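Local coordinates for protein alpha,alpha-trehalose-phosphate synthase (UDP-forming) (Burkholderia multivorans, PDB 5UOF) that belongs to glycosyltransferase family 20, whose members are built on the two-domain GT-B fold, at residues E380-Q385 with A436-N441. Sequence-based numbering, arbitrary orientation.
Sequences EYVASQ and ARHEEN. With NA (sodium ion), chain C.
V382 and H438 make the closest approach between the two helices: H438 CE1 lies 3.1 Å from V382 O, which sits at the imidazole edge near the ring plane. The ring gets there because H438 CG is anti to the backbone N (chi1 175°), carrying it toward the end of helix 376-384. The same carbonyl oxygen also accepts the backbone N-H of Q385.

Van der Waals contacts lie beside this edge. V382 CG1 touches both H438 ND1 and N441 CB, each at 3.8 Å. Q385 CB comes obliquely to the imidazole, 3.5 Å from H438 CE1. Beyond this patch, N441 turns its OD1 to the backbone N of G407. Both helices belong to the half of the GT-B fold built on the six-stranded parallel sheet, and all four touching residues are buried.

Water 1 supplies the polar link, donating to Q385 O at 2.8 Å and pairing with H438 NE2 in the ring plane.

Metal coordination takes the far end of Q385. A bend at chi2 (-55°) swings the amide off the imidazole, and Q385 OE1 binds the sodium ion at 2.3 Å; R360 O, S362 O and two waters complete the site, and G391 N also bonds to OE1. Q385 NE2 donates to Y381 O (2.9 Å, N-H...O 165°) and also bonds to F359 O, fixing the rotation of the amide.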
loop_
_atom_site.group_PDB
_atom_site.type_symbol
_atom_site.label_atom_id
_atom_site.label_comp_id
_atom_site.label_asym_id
_atom_site.label_seq_id
_atom_site.Cartn_x
_atom_site.Cartn_y
_atom_site.Cartn_z
ATOM N N GLU A 380 4.769 -17.767 -20.219
ATOM C CA GLU A 380 5.771 -18.335 -21.118
ATOM C C GLU A 380 6.404 -19.583 -20.523
ATOM O O GLU A 380 6.697 -20.546 -21.251
ATOM C CB GLU A 380 6.859 -17.309 -21.417
ATOM C CG GLU A 380 6.364 -16.130 -22.235
ATOM C CD GLU A 380 7.270 -14.912 -22.136
ATOM O OE1 GLU A 380 8.328 -14.995 -21.485
ATOM O OE2 GLU A 380 6.924 -13.870 -22.726
ATOM N N TYR A 381 6.636 -19.579 -19.206
ATOM C CA TYR A 381 7.212 -20.753 -18.562
ATOM C C TYR A 381 6.317 -21.974 -18.764
ATOM O O TYR A 381 6.779 -23.034 -19.206
ATOM C CB TYR A 381 7.448 -20.491 -17.064
ATOM C CG TYR A 381 8.113 -21.701 -16.472
ATOM C CD1 TYR A 381 9.480 -21.886 -16.609
ATOM C CD2 TYR A 381 7.359 -22.706 -15.868
ATOM C CE1 TYR A 381 10.093 -23.030 -16.131
ATOM C CE2 TYR A 381 7.966 -23.851 -15.364
ATOM C CZ TYR A 381 9.339 -24.008 -15.513
ATOM O OH TYR A 381 9.952 -25.152 -15.055
ATOM N N VAL A 382 5.026 -21.839 -18.456
ATOM C CA VAL A 382 4.100 -22.961 -18.623
ATOM C C VAL A 382 4.054 -23.390 -20.083
ATOM O O VAL A 382 4.150 -24.580 -20.411
ATOM C CB VAL A 382 2.702 -22.573 -18.110
ATOM C CG1 VAL A 382 1.664 -23.647 -18.455
ATOM C CG2 VAL A 382 2.736 -22.313 -16.602
ATOM N N ALA A 383 3.905 -22.413 -20.986
ATOM C CA ALA A 383 3.750 -22.746 -22.401
ATOM C C ALA A 383 4.955 -23.501 -22.950
ATOM O O ALA A 383 4.827 -24.256 -23.925
ATOM C CB ALA A 383 3.510 -21.467 -23.209
ATOM N N SER A 384 6.131 -23.308 -22.355
ATOM C CA SER A 384 7.341 -23.943 -22.857
ATOM C C SER A 384 7.457 -25.415 -22.466
ATOM O O SER A 384 8.290 -26.124 -23.037
ATOM C CB SER A 384 8.573 -23.181 -22.345
ATOM O OG SER A 384 8.619 -21.861 -22.862
ATOM N N GLN A 385 6.661 -25.896 -21.518
ATOM C CA GLN A 385 6.936 -27.205 -20.935
ATOM C C GLN A 385 6.563 -28.350 -21.864
ATOM O O GLN A 385 5.612 -28.272 -22.649
ATOM C CB GLN A 385 6.182 -27.376 -19.615
ATOM C CG GLN A 385 6.586 -26.319 -18.596
ATOM C CD GLN A 385 8.090 -26.306 -18.372
ATOM O OE1 GLN A 385 8.694 -27.338 -18.038
ATOM N NE2 GLN A 385 8.712 -25.152 -18.592
ATOM N N ALA A 436 -1.149 -32.768 -13.926
ATOM C CA ALA A 436 -2.466 -32.219 -13.636
ATOM C C ALA A 436 -2.395 -30.702 -13.545
ATOM O O ALA A 436 -3.207 -29.993 -14.154
ATOM C CB ALA A 436 -3.024 -32.820 -12.342
ATOM N N ARG A 437 -1.399 -30.186 -12.818
ATOM C CA ARG A 437 -1.248 -28.736 -12.687
ATOM C C ARG A 437 -0.896 -28.091 -14.020
ATOM O O ARG A 437 -1.413 -27.013 -14.360
ATOM C CB ARG A 437 -0.176 -28.417 -11.648
ATOM C CG ARG A 437 -0.560 -28.822 -10.236
ATOM C CD ARG A 437 0.590 -28.616 -9.281
ATOM N NE ARG A 437 0.116 -28.788 -7.908
ATOM C CZ ARG A 437 -0.475 -27.828 -7.199
ATOM N NH1 ARG A 437 -0.643 -26.609 -7.713
ATOM N NH2 ARG A 437 -0.900 -28.087 -5.972
ATOM N N HIS A 438 0.005 -28.718 -14.775
ATOM C CA HIS A 438 0.391 -28.164 -16.064
ATOM C C HIS A 438 -0.804 -28.074 -17.005
ATOM O O HIS A 438 -1.017 -27.043 -17.655
ATOM C CB HIS A 438 1.495 -29.009 -16.699
ATOM C CG HIS A 438 1.848 -28.554 -18.077
ATOM N ND1 HIS A 438 2.524 -27.377 -18.311
ATOM C CD2 HIS A 438 1.566 -29.078 -19.294
ATOM C CE1 HIS A 438 2.673 -27.210 -19.614
ATOM N NE2 HIS A 438 2.090 -28.221 -20.234
ATOM N N GLU A 439 -1.601 -29.152 -17.096
ATOM C CA GLU A 439 -2.712 -29.125 -18.037
ATOM C C GLU A 439 -3.787 -28.157 -17.577
ATOM O O GLU A 439 -4.463 -27.547 -18.410
ATOM C CB GLU A 439 -3.295 -30.527 -18.230
ATOM C CG GLU A 439 -2.311 -31.510 -18.858
ATOM C CD GLU A 439 -1.976 -31.167 -20.310
ATOM O OE1 GLU A 439 -2.838 -30.567 -20.990
ATOM O OE2 GLU A 439 -0.855 -31.502 -20.765
ATOM N N GLU A 440 -3.962 -28.014 -16.263
ATOM C CA GLU A 440 -4.862 -26.992 -15.737
ATOM C C GLU A 440 -4.439 -25.598 -16.196
ATOM O O GLU A 440 -5.257 -24.822 -16.708
ATOM C CB GLU A 440 -4.888 -27.098 -14.213
ATOM C CG GLU A 440 -5.712 -26.056 -13.494
ATOM C CD GLU A 440 -5.719 -26.297 -11.995
ATOM O OE1 GLU A 440 -5.313 -27.394 -11.563
ATOM O OE2 GLU A 440 -6.115 -25.399 -11.242
ATOM N N ASN A 441 -3.151 -25.276 -16.049
ATOM C CA ASN A 441 -2.652 -23.970 -16.473
ATOM C C ASN A 441 -2.694 -23.816 -17.988
ATOM O O ASN A 441 -3.077 -22.760 -18.503
ATOM C CB ASN A 441 -1.226 -23.762 -15.965
ATOM C CG ASN A 441 -1.181 -23.415 -14.485
ATOM O OD1 ASN A 441 -2.184 -23.013 -13.913
ATOM N ND2 ASN A 441 -0.016 -23.568 -13.865
HETATM NA NA NA C . 10.616 -28.644 -18.049
HETATM O O HOH W 1 2.922 -27.607 -22.958
HETATM O O HOH W 2 9.495 -30.064 -19.684
HETATM O O HOH W 3 10.392 -30.662 -16.531
#